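PDB 6VC6: 6-phospho-alpha-glucosidase from Merdibacter massiliensis, which probably hydrolyses 6-phospho-alpha-glucosides to glucose 6-phosphate by the NAD- and manganese-dependent chemistry of family 4 glycosidases. Local coordinates for residues K2-I8 with F30-V36; E50-L55 with V302-L308; L101-G107 with F274-D280. All blocks are in the same frame, centred on the assembly; numbering follows the deposited sequence.

Contact 1: K2-I8 with F30-V36; sequences KKYNVCI and FPMEKLV
The Y4 and F30 rings lie nearly parallel, planes 3° apart, but are slid so far past each other (centroids 5.8 Å) that they barely overlap. They flank the two parallel strands of the first beta-alpha-beta unit of a Rossmann-type, NAD-binding domain. K2 CD sits over one face of Y4 toward the rim, and P31 O lies at the ring edge, 3.3 Å from Y4 CD2. F30 takes V6 CG2 at its edge, 3.8 Å from F30 CE2. Helix 318-331 packs on both rings, A331 on Y4 and I324, A327 and E328 on F30. Y4 N bonds to P31 O and E33 N to Y4 O; then the register shifts by one residue in a beta bulge where the chain turns at E33, and V6 N to K34 O, V36 N to V6 O and I8 N to V36 O continue the ladder. On the face of Y4, V6 and L35, selenomethionine M32 bends at its last torsion (chi3 69°) and brings CE 3.7 Å from V6 CB, at about a right angle to the valine; F23 of helix 16-25 covers M32 and L35. On the other face N5 ND2 donates a hydrogen bond to D77 O. Its OD1 instead rests against the aliphatic root of K34, 3.3 Å from K34 CB.

Contact 2: E50-L55 with V302-L308; sequences EFGKIL and VIARGEL
The CA atoms of F51, in helix 42-59, and I303, near the end of helix 291-305, are 6.1 Å apart, the shortest of the paired CA distances between the two segments. Further along, the CA of I54 lies nearest that of E307 and the CA of L55 nearest that of L308, so the later residues of 50-55 meet chain that has already left the helix. G306 makes the break: its phi turns positive (85°), and its N still bonds to V302 O at 2.8 Å. Beyond it the chain runs on past I54 to L55, in roughly the same sense as 50-55, and L308 N bonds to E58 OE1.

The interface between the two segments is apolar. I54 and V302 lie alongside each other, pointing opposite ways; I54 CD1 reaches V302 CG1 at 3.6 Å and also lies against V302 O, while its other branch, CG2, lies over the turn, 3.8 Å from G306 O. F51 meets V302 with its ring edge, V302 CB lying in the ring plane 3.8 Å from F51 CD2. With CG opposite the backbone N (chi1 161°), the CD2-CE2 rim of the ring is turned to V302 and L308 alike. L308 crosses it at about a right angle and pushes CD2 against both F51 CE2 (3.9 Å) and L55 CB (4.0 Å). At the other end I303 CD1 touches E50 CB at 3.7 Å; the carboxylate of E50 bends away and bonds through OE2 to Y67 OH. P17 and L20 of helix 16-25 back F51 and L55. The C-terminal end of one helix, with the turn after it, thus packs against the flank of the helix that follows the second strand of a Rossmann-type nucleotide-binding sheet.

Contact 3: L101-G107 with F274-D280; sequences LHLGRIG and FSHLNPD
L101 is the bump at the centre, filling a hollow lined by F274, L277, N278 and P279. Its CD2 reaches F274 CD1 and L277 CB, both at 3.9 Å, CD1 turns to N278 O, and CB rests 3.8 Å from P279 CB. The F274 ring is the second bump: a CG set opposite the backbone N (chi1 168°) carries it into the bend after helix 89-102, its CE1 3.6 Å from both G104 C and R105 N. G104 O stands over one face of the ring, toward the rim, and L101 O lies at its edge. I106 lies beside F274, pointing the opposite way, with CG1 against F274 CB (3.8 Å), and sends CG2 to L277 CD1. At the outer end P279 CB lies near H102 ND1, the two side chains crossing at a slant, and D280 OD1 approaches the ring edge, 3.2 Å from H102 CE1, with ring and carboxylate planes 50° apart. Segment 274-280 is shaped by an Asx turn, D280 N to N278 OD1. In 101-107, R105 NH1 bonds to G104 O, and R105 NE to I416 O. The hollow that receives F274 is thus a helix end closed by a Schellman motif, G104 N bonding to L101 O, with G104 as its C-prime residue and positive phi (90°).

How the contacts relate
From the N terminus, strand 4-9, helix 16-25 and strand 32-38 form a beta-alpha-beta unit, and contact 1 closes this short loop of 21 residues. The chain goes straight on into helix 42-59, where contact 2 opens; it closes only at 302-308, after 246 intervening residues. Contact 3 (101-107 with 274-280) is nested inside that long loop. Contacts 1 and 2 are in series and neighbours, nearest atoms about 7 Å apart, on one side of the molecule, whereas contact 3 lies on the opposite side of the centre from contact 1. Contact 1 stays within the N-terminal family 4 range; contacts 2 and 3 each join that range to the C-terminal one.

Contact 1: K2-I8 with F30-V36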
loop_
_atom_site.group_PDB
_atom_site.type_symbol
_atom_site.label_atom_id
_atom_site.label_comp_id
_atom_site.label_asym_id
_atom_site.label_seq_id
_atom_site.Cartn_x
_atom_site.Cartn_y
_atom_site.Cartn_z
ATOM N N LYS A 2 17.979 -11.897 21.600
ATOM C CA LYS A 2 18.019 -11.977 20.146
ATOM C C LYS A 2 17.745 -10.619 19.509
ATOM O O LYS A 2 16.834 -9.901 19.922
ATOM C CB LYS A 2 17.011 -13.011 19.637
ATOM C CG LYS A 2 17.349 -13.592 18.273
ATOM C CD LYS A 2 16.417 -13.067 17.194
ATOM C CE LYS A 2 16.580 -13.847 15.898
ATOM N NZ LYS A 2 17.915 -13.619 15.278
ATOM N N LYS A 3 18.552 -10.231 18.525
ATOM C CA LYS A 3 18.348 -9.001 17.777
ATOM C C LYS A 3 18.306 -9.326 16.290
ATOM O O LYS A 3 18.803 -10.364 15.847
ATOM C CB LYS A 3 19.441 -7.971 18.092
ATOM C CG LYS A 3 19.448 -7.546 19.553
ATOM C CD LYS A 3 20.554 -6.551 19.860
ATOM C CE LYS A 3 20.475 -6.074 21.303
ATOM N NZ LYS A 3 19.398 -6.768 22.068
ATOM N N TYR A 4 17.701 -8.425 15.518
ATOM C CA TYR A 4 17.323 -8.713 14.144
ATOM C C TYR A 4 18.062 -7.815 13.160
ATOM O O TYR A 4 18.388 -6.663 13.462
ATOM C CB TYR A 4 15.810 -8.551 13.953
ATOM C CG TYR A 4 14.996 -9.492 14.808
ATOM C CD1 TYR A 4 14.667 -10.762 14.354
ATOM C CD2 TYR A 4 14.565 -9.116 16.075
ATOM C CE1 TYR A 4 13.925 -11.629 15.134
ATOM C CE2 TYR A 4 13.824 -9.976 16.862
ATOM C CZ TYR A 4 13.507 -11.232 16.386
ATOM O OH TYR A 4 12.768 -12.093 17.163
ATOM N N ASN A 5 18.316 -8.363 11.974
ATOM C CA ASN A 5 18.895 -7.624 10.859
ATOM C C ASN A 5 17.786 -7.245 9.888
ATOM O O ASN A 5 17.010 -8.105 9.459
ATOM C CB ASN A 5 19.962 -8.456 10.145
ATOM C CG ASN A 5 21.151 -8.769 11.033
ATOM O OD1 ASN A 5 21.397 -8.086 12.027
ATOM N ND2 ASN A 5 21.896 -9.810 10.677
ATOM N N VAL A 6 17.713 -5.961 9.544
ATOM C CA VAL A 6 16.635 -5.422 8.725
ATOM C C VAL A 6 17.236 -4.685 7.538
ATOM O O VAL A 6 18.260 -4.007 7.669
ATOM C CB VAL A 6 15.722 -4.483 9.544
ATOM C CG1 VAL A 6 14.606 -3.915 8.677
ATOM C CG2 VAL A 6 15.146 -5.214 10.746
ATOM N N CYS A 7 16.603 -4.826 6.374
ATOM C CA CYS A 7 16.975 -4.073 5.184
ATOM C C CYS A 7 15.735 -3.405 4.611
ATOM O O CYS A 7 14.701 -4.057 4.434
ATOM C CB CYS A 7 17.625 -4.970 4.127
ATOM S SG CYS A 7 17.765 -4.194 2.496
ATOM N N ILE A 8 15.840 -2.111 4.327
ATOM C CA ILE A 8 14.765 -1.351 3.702
ATOM C C ILE A 8 15.074 -1.228 2.218
ATOM O O ILE A 8 16.093 -0.639 1.834
ATOM C CB ILE A 8 14.600 0.034 4.347
ATOM C CG1 ILE A 8 14.070 -0.096 5.775
ATOM C CG2 ILE A 8 13.670 0.902 3.509
ATOM C CD1 ILE A 8 13.970 1.225 6.509
ATOM N N PHE A 30 11.293 -3.666 19.375
ATOM C CA PHE A 30 11.840 -4.321 18.187
ATOM C C PHE A 30 13.353 -4.170 18.202
ATOM O O PHE A 30 13.912 -3.257 17.580
ATOM C CB PHE A 30 11.232 -3.727 16.913
ATOM C CG PHE A 30 11.564 -4.489 15.664
ATOM C CD1 PHE A 30 11.155 -5.803 15.505
ATOM C CD2 PHE A 30 12.272 -3.884 14.639
ATOM C CE1 PHE A 30 11.457 -6.502 14.351
ATOM C CE2 PHE A 30 12.577 -4.576 13.484
ATOM C CZ PHE A 30 12.168 -5.887 13.339
ATOM N N PRO A 31 14.055 -5.054 18.911
ATOM C CA PRO A 31 15.516 -4.925 19.030
ATOM C C PRO A 31 16.205 -5.288 17.723
ATOM O O PRO A 31 16.017 -6.383 17.190
ATOM C CB PRO A 31 15.869 -5.910 20.151
ATOM C CG PRO A 31 14.784 -6.934 20.096
ATOM C CD PRO A 31 13.536 -6.209 19.663
HETATM N N MSE A 32 17.005 -4.360 17.209
HETATM C CA MSE A 32 17.739 -4.591 15.973
HETATM C C MSE A 32 19.243 -4.539 16.197
HETATM O O MSE A 32 19.733 -3.795 17.047
HETATM C CB MSE A 32 17.347 -3.565 14.911
HETATM C CG MSE A 32 15.876 -3.561 14.557
HETATM SE SE MSE A 32 15.343 -1.844 13.819
HETATM C CE MSE A 32 16.308 -1.934 12.131
ATOM N N GLU A 33 19.972 -5.337 15.420
ATOM C CA GLU A 33 21.427 -5.306 15.457
ATOM C C GLU A 33 22.036 -4.633 14.237
ATOM O O GLU A 33 23.083 -3.990 14.355
ATOM C CB GLU A 33 21.983 -6.729 15.579
ATOM C CG GLU A 33 23.499 -6.810 15.657
ATOM C CD GLU A 33 23.986 -7.358 16.983
ATOM O OE1 GLU A 33 23.140 -7.670 17.846
ATOM O OE2 GLU A 33 25.217 -7.476 17.161
ATOM N N LYS A 34 21.382 -4.705 13.079
ATOM C CA LYS A 34 21.924 -4.152 11.848
ATOM C C LYS A 34 20.781 -3.679 10.963
ATOM O O LYS A 34 19.751 -4.349 10.856
ATOM C CB LYS A 34 22.775 -5.193 11.111
ATOM C CG LYS A 34 23.442 -4.691 9.843
ATOM C CD LYS A 34 24.065 -5.845 9.075
ATOM C CE LYS A 34 24.739 -5.367 7.801
ATOM N NZ LYS A 34 25.166 -6.506 6.941
ATOM N N LEU A 35 20.970 -2.519 10.334
ATOM C CA LEU A 35 20.002 -1.962 9.397
ATOM C C LEU A 35 20.732 -1.505 8.143
ATOM O O LEU A 35 21.776 -0.850 8.234
ATOM C CB LEU A 35 19.229 -0.792 10.014
ATOM C CG LEU A 35 18.344 -0.007 9.041
ATOM C CD1 LEU A 35 17.079 -0.787 8.712
ATOM C CD2 LEU A 35 18.004 1.364 9.600
ATOM N N VAL A 36 20.187 -1.853 6.980
ATOM C CA VAL A 36 20.773 -1.499 5.692
ATOM C C VAL A 36 19.696 -0.863 4.825
ATOM O O VAL A 36 18.627 -1.450 4.625
ATOM C CB VAL A 36 21.380 -2.721 4.977
ATOM C CG1 VAL A 36 21.998 -2.302 3.652
ATOM C CG2 VAL A 36 22.415 -3.398 5.858
#

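Contact 2: E50-L55 with V302-L308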
loop_
_atom_site.group_PDB
_atom_site.type_symbol
_atom_site.label_atom_id
_atom_site.label_comp_id
_atom_site.label_asym_id
_atom_site.label_seq_id
_atom_site.Cartn_x
_atom_site.Cartn_y
_atom_site.Cartn_z
ATOM N N GLU A 50 22.728 9.872 5.308
ATOM C CA GLU A 50 23.540 10.736 6.158
ATOM C C GLU A 50 22.733 11.285 7.328
ATOM O O GLU A 50 23.282 11.486 8.417
ATOM C CB GLU A 50 24.138 11.876 5.336
ATOM C CG GLU A 50 25.127 11.419 4.276
ATOM C CD GLU A 50 26.341 10.729 4.868
ATOM O OE1 GLU A 50 26.793 11.143 5.958
ATOM O OE2 GLU A 50 26.843 9.770 4.246
ATOM N N PHE A 51 21.438 11.534 7.123
ATOM C CA PHE A 51 20.577 11.915 8.236
ATOM C C PHE A 51 20.459 10.780 9.245
ATOM O O PHE A 51 20.442 11.017 10.459
ATOM C CB PHE A 51 19.195 12.320 7.717
ATOM C CG PHE A 51 18.118 12.287 8.767
ATOM C CD1 PHE A 51 17.242 11.216 8.849
ATOM C CD2 PHE A 51 17.979 13.330 9.667
ATOM C CE1 PHE A 51 16.252 11.184 9.814
ATOM C CE2 PHE A 51 16.989 13.305 10.632
ATOM C CZ PHE A 51 16.125 12.230 10.706
ATOM N N GLY A 52 20.379 9.540 8.760
ATOM C CA GLY A 52 20.272 8.408 9.665
ATOM C C GLY A 52 21.517 8.212 10.507
ATOM O O GLY A 52 21.429 7.857 11.686
ATOM N N LYS A 53 22.693 8.444 9.918
ATOM C CA LYS A 53 23.935 8.294 10.671
ATOM C C LYS A 53 24.006 9.293 11.819
ATOM O O LYS A 53 24.508 8.969 12.901
ATOM C CB LYS A 53 25.136 8.453 9.740
ATOM C CG LYS A 53 25.305 7.307 8.756
ATOM C CD LYS A 53 26.769 7.056 8.435
ATOM C CE LYS A 53 27.325 8.125 7.510
ATOM N NZ LYS A 53 28.803 8.023 7.371
ATOM N N ILE A 54 23.549 10.512 11.574
ATOM C CA ILE A 54 23.473 11.489 12.642
ATOM C C ILE A 54 22.461 11.077 13.695
ATOM O O ILE A 54 22.729 11.151 14.885
ATOM C CB ILE A 54 23.097 12.881 12.115
ATOM C CG1 ILE A 54 24.170 13.402 11.178
ATOM C CG2 ILE A 54 22.932 13.858 13.258
ATOM C CD1 ILE A 54 23.771 14.678 10.485
ATOM N N LEU A 55 21.297 10.633 13.246
ATOM C CA LEU A 55 20.229 10.267 14.162
ATOM C C LEU A 55 20.597 9.077 15.023
ATOM O O LEU A 55 20.392 9.078 16.222
ATOM C CB LEU A 55 18.961 9.957 13.378
ATOM C CG LEU A 55 17.829 9.274 14.132
ATOM C CD1 LEU A 55 16.982 10.300 14.857
ATOM C CD2 LEU A 55 16.979 8.449 13.182
ATOM N N VAL A 302 19.520 18.842 8.859
ATOM C CA VAL A 302 20.284 18.105 9.860
ATOM C C VAL A 302 21.713 17.877 9.385
ATOM O O VAL A 302 22.666 17.982 10.167
ATOM C CB VAL A 302 19.572 16.780 10.192
ATOM C CG1 VAL A 302 20.435 15.916 11.098
ATOM C CG2 VAL A 302 18.220 17.053 10.835
ATOM N N ILE A 303 21.888 17.565 8.098
ATOM C CA ILE A 303 23.230 17.346 7.561
ATOM C C ILE A 303 24.042 18.634 7.616
ATOM O O ILE A 303 25.244 18.618 7.911
ATOM C CB ILE A 303 23.145 16.784 6.129
ATOM C CG1 ILE A 303 22.636 15.342 6.153
ATOM C CG2 ILE A 303 24.497 16.858 5.433
ATOM C CD1 ILE A 303 21.997 14.906 4.859
ATOM N N ALA A 304 23.396 19.772 7.349
ATOM C CA ALA A 304 24.101 21.047 7.385
ATOM C C ALA A 304 24.489 21.442 8.804
ATOM O O ALA A 304 25.532 22.073 9.007
ATOM C CB ALA A 304 23.243 22.140 6.747
ATOM N N ARG A 305 23.672 21.079 9.796
ATOM C CA ARG A 305 23.967 21.449 11.175
ATOM C C ARG A 305 24.908 20.459 11.849
ATOM O O ARG A 305 25.648 20.839 12.763
ATOM C CB ARG A 305 22.669 21.563 11.977
ATOM C CG ARG A 305 22.805 22.321 13.289
ATOM C CD ARG A 305 21.554 22.190 14.148
ATOM N NE ARG A 305 20.350 22.633 13.450
ATOM C CZ ARG A 305 19.438 21.815 12.935
ATOM N NH1 ARG A 305 19.591 20.501 13.035
ATOM N NH2 ARG A 305 18.375 22.308 12.317
ATOM N N GLY A 306 24.902 19.198 11.417
ATOM C CA GLY A 306 25.689 18.168 12.055
ATOM C C GLY A 306 25.032 17.509 13.247
ATOM O O GLY A 306 25.589 16.544 13.787
ATOM N N GLU A 307 23.871 17.996 13.679
ATOM C CA GLU A 307 23.121 17.465 14.808
ATOM C C GLU A 307 21.638 17.511 14.463
ATOM O O GLU A 307 21.241 17.983 13.393
ATOM C CB GLU A 307 23.420 18.247 16.093
ATOM C CG GLU A 307 22.475 19.411 16.342
ATOM C CD GLU A 307 22.875 20.245 17.543
ATOM O OE1 GLU A 307 23.891 19.910 18.189
ATOM O OE2 GLU A 307 22.174 21.234 17.842
ATOM N N LEU A 308 20.814 16.978 15.358
ATOM C CA LEU A 308 19.384 17.047 15.078
ATOM C C LEU A 308 18.770 18.320 15.651
ATOM O O LEU A 308 18.762 18.525 16.865
ATOM C CB LEU A 308 18.669 15.817 15.641
ATOM C CG LEU A 308 19.299 14.464 15.306
ATOM C CD1 LEU A 308 19.177 13.508 16.482
ATOM C CD2 LEU A 308 18.667 13.869 14.056
#

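Contact 3: L101-G107 with F274-D280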
loop_
_atom_site.group_PDB
_atom_site.type_symbol
_atom_site.label_atom_id
_atom_site.label_comp_id
_atom_site.label_asym_id
_atom_site.label_seq_id
_atom_site.Cartn_x
_atom_site.Cartn_y
_atom_site.Cartn_z
ATOM N N LEU A 101 -6.146 11.690 -16.890
ATOM C CA LEU A 101 -7.071 12.811 -16.764
ATOM C C LEU A 101 -7.184 13.588 -18.069
ATOM O O LEU A 101 -8.272 14.053 -18.428
ATOM C CB LEU A 101 -6.629 13.729 -15.625
ATOM C CG LEU A 101 -6.789 13.152 -14.217
ATOM C CD1 LEU A 101 -5.968 13.946 -13.211
ATOM C CD2 LEU A 101 -8.255 13.123 -13.815
ATOM N N HIS A 102 -6.072 13.739 -18.794
ATOM C CA HIS A 102 -6.116 14.419 -20.083
ATOM C C HIS A 102 -6.943 13.655 -21.108
ATOM O O HIS A 102 -7.396 14.250 -22.091
ATOM C CB HIS A 102 -4.697 14.634 -20.618
ATOM C CG HIS A 102 -3.940 15.719 -19.915
ATOM N ND1 HIS A 102 -4.478 16.962 -19.668
ATOM C CD2 HIS A 102 -2.682 15.747 -19.414
ATOM C CE1 HIS A 102 -3.587 17.709 -19.041
ATOM N NE2 HIS A 102 -2.489 16.994 -18.874
ATOM N N LEU A 103 -7.152 12.355 -20.900
ATOM C CA LEU A 103 -7.912 11.527 -21.826
ATOM C C LEU A 103 -9.306 11.190 -21.309
ATOM O O LEU A 103 -9.975 10.323 -21.880
ATOM C CB LEU A 103 -7.138 10.245 -22.141
ATOM C CG LEU A 103 -5.896 10.444 -23.012
ATOM C CD1 LEU A 103 -5.091 9.158 -23.115
ATOM C CD2 LEU A 103 -6.284 10.952 -24.395
ATOM N N GLY A 104 -9.755 11.844 -20.241
ATOM C CA GLY A 104 -11.132 11.728 -19.806
ATOM C C GLY A 104 -11.435 10.623 -18.821
ATOM O O GLY A 104 -12.593 10.197 -18.734
ATOM N N ARG A 105 -10.444 10.141 -18.074
ATOM C CA ARG A 105 -10.676 9.135 -17.047
ATOM C C ARG A 105 -9.913 9.524 -15.788
ATOM O O ARG A 105 -9.022 10.375 -15.815
ATOM C CB ARG A 105 -10.259 7.733 -17.514
ATOM C CG ARG A 105 -11.140 7.152 -18.612
ATOM C CD ARG A 105 -12.583 6.996 -18.152
ATOM N NE ARG A 105 -13.393 6.272 -19.128
ATOM C CZ ARG A 105 -14.061 6.850 -20.122
ATOM N NH1 ARG A 105 -14.018 8.167 -20.276
ATOM N NH2 ARG A 105 -14.772 6.112 -20.964
ATOM N N ILE A 106 -10.283 8.884 -14.676
ATOM C CA ILE A 106 -9.651 9.187 -13.397
ATOM C C ILE A 106 -8.171 8.843 -13.462
ATOM O O ILE A 106 -7.783 7.773 -13.946
ATOM C CB ILE A 106 -10.352 8.425 -12.260
ATOM C CG1 ILE A 106 -11.763 8.970 -12.035
ATOM C CG2 ILE A 106 -9.538 8.507 -10.974
ATOM C CD1 ILE A 106 -12.548 8.212 -10.986
ATOM N N GLY A 107 -7.335 9.764 -12.988
ATOM C CA GLY A 107 -5.917 9.507 -12.845
ATOM C C GLY A 107 -5.535 9.370 -11.386
ATOM O O GLY A 107 -5.641 10.332 -10.619
ATOM N N PHE A 274 -13.913 12.204 -10.979
ATOM C CA PHE A 274 -13.207 12.756 -12.131
ATOM C C PHE A 274 -13.474 14.249 -12.283
ATOM O O PHE A 274 -12.572 15.013 -12.643
ATOM C CB PHE A 274 -13.612 12.012 -13.404
ATOM C CG PHE A 274 -13.161 12.686 -14.671
ATOM C CD1 PHE A 274 -11.867 12.521 -15.136
ATOM C CD2 PHE A 274 -14.032 13.484 -15.399
ATOM C CE1 PHE A 274 -11.447 13.141 -16.299
ATOM C CE2 PHE A 274 -13.618 14.107 -16.561
ATOM C CZ PHE A 274 -12.325 13.934 -17.012
ATOM N N SER A 275 -14.707 14.682 -12.008
ATOM C CA SER A 275 -15.117 16.068 -12.203
ATOM C C SER A 275 -14.359 17.041 -11.311
ATOM O O SER A 275 -14.308 18.235 -11.625
ATOM C CB SER A 275 -16.620 16.207 -11.956
ATOM O OG SER A 275 -16.937 15.952 -10.600
ATOM N N HIS A 276 -13.831 16.568 -10.182
ATOM C CA HIS A 276 -13.194 17.432 -9.197
ATOM C C HIS A 276 -11.683 17.234 -9.132
ATOM O O HIS A 276 -11.052 17.633 -8.148
ATOM C CB HIS A 276 -13.820 17.211 -7.820
ATOM C CG HIS A 276 -15.264 17.599 -7.746
ATOM N ND1 HIS A 276 -16.265 16.854 -8.332
ATOM C CD2 HIS A 276 -15.875 18.655 -7.159
ATOM C CE1 HIS A 276 -17.430 17.434 -8.108
ATOM N NE2 HIS A 276 -17.222 18.528 -7.398
ATOM N N LEU A 277 -11.090 16.633 -10.158
ATOM C CA LEU A 277 -9.652 16.412 -10.217
ATOM C C LEU A 277 -9.030 17.364 -11.228
ATOM O O LEU A 277 -9.486 17.444 -12.374
ATOM C CB LEU A 277 -9.333 14.960 -10.587
ATOM C CG LEU A 277 -9.527 13.924 -9.478
ATOM C CD1 LEU A 277 -9.258 12.519 -9.996
ATOM C CD2 LEU A 277 -8.645 14.237 -8.278
ATOM N N ASN A 278 -7.997 18.082 -10.802
ATOM C CA ASN A 278 -7.290 18.997 -11.688
ATOM C C ASN A 278 -6.380 18.205 -12.620
ATOM O O ASN A 278 -5.459 17.532 -12.142
ATOM C CB ASN A 278 -6.475 19.999 -10.878
ATOM C CG ASN A 278 -6.006 21.184 -11.704
ATOM O OD1 ASN A 278 -5.864 21.092 -12.924
ATOM N ND2 ASN A 278 -5.764 22.306 -11.038
ATOM N N PRO A 279 -6.592 18.257 -13.938
ATOM C CA PRO A 279 -5.757 17.453 -14.845
ATOM C C PRO A 279 -4.333 17.962 -14.987
ATOM O O PRO A 279 -3.464 17.194 -15.418
ATOM C CB PRO A 279 -6.508 17.532 -16.185
ATOM C CG PRO A 279 -7.866 18.107 -15.859
ATOM C CD PRO A 279 -7.662 18.965 -14.656
ATOM N N ASP A 280 -4.061 19.221 -14.643
ATOM C CA ASP A 280 -2.742 19.807 -14.848
ATOM C C ASP A 280 -1.926 19.934 -13.568
ATOM O O ASP A 280 -0.712 20.150 -13.648
ATOM C CB ASP A 280 -2.876 21.182 -15.514
ATOM C CG ASP A 280 -3.265 21.083 -16.977
ATOM O OD1 ASP A 280 -2.559 20.385 -17.735
ATOM O OD2 ASP A 280 -4.279 21.698 -17.371
#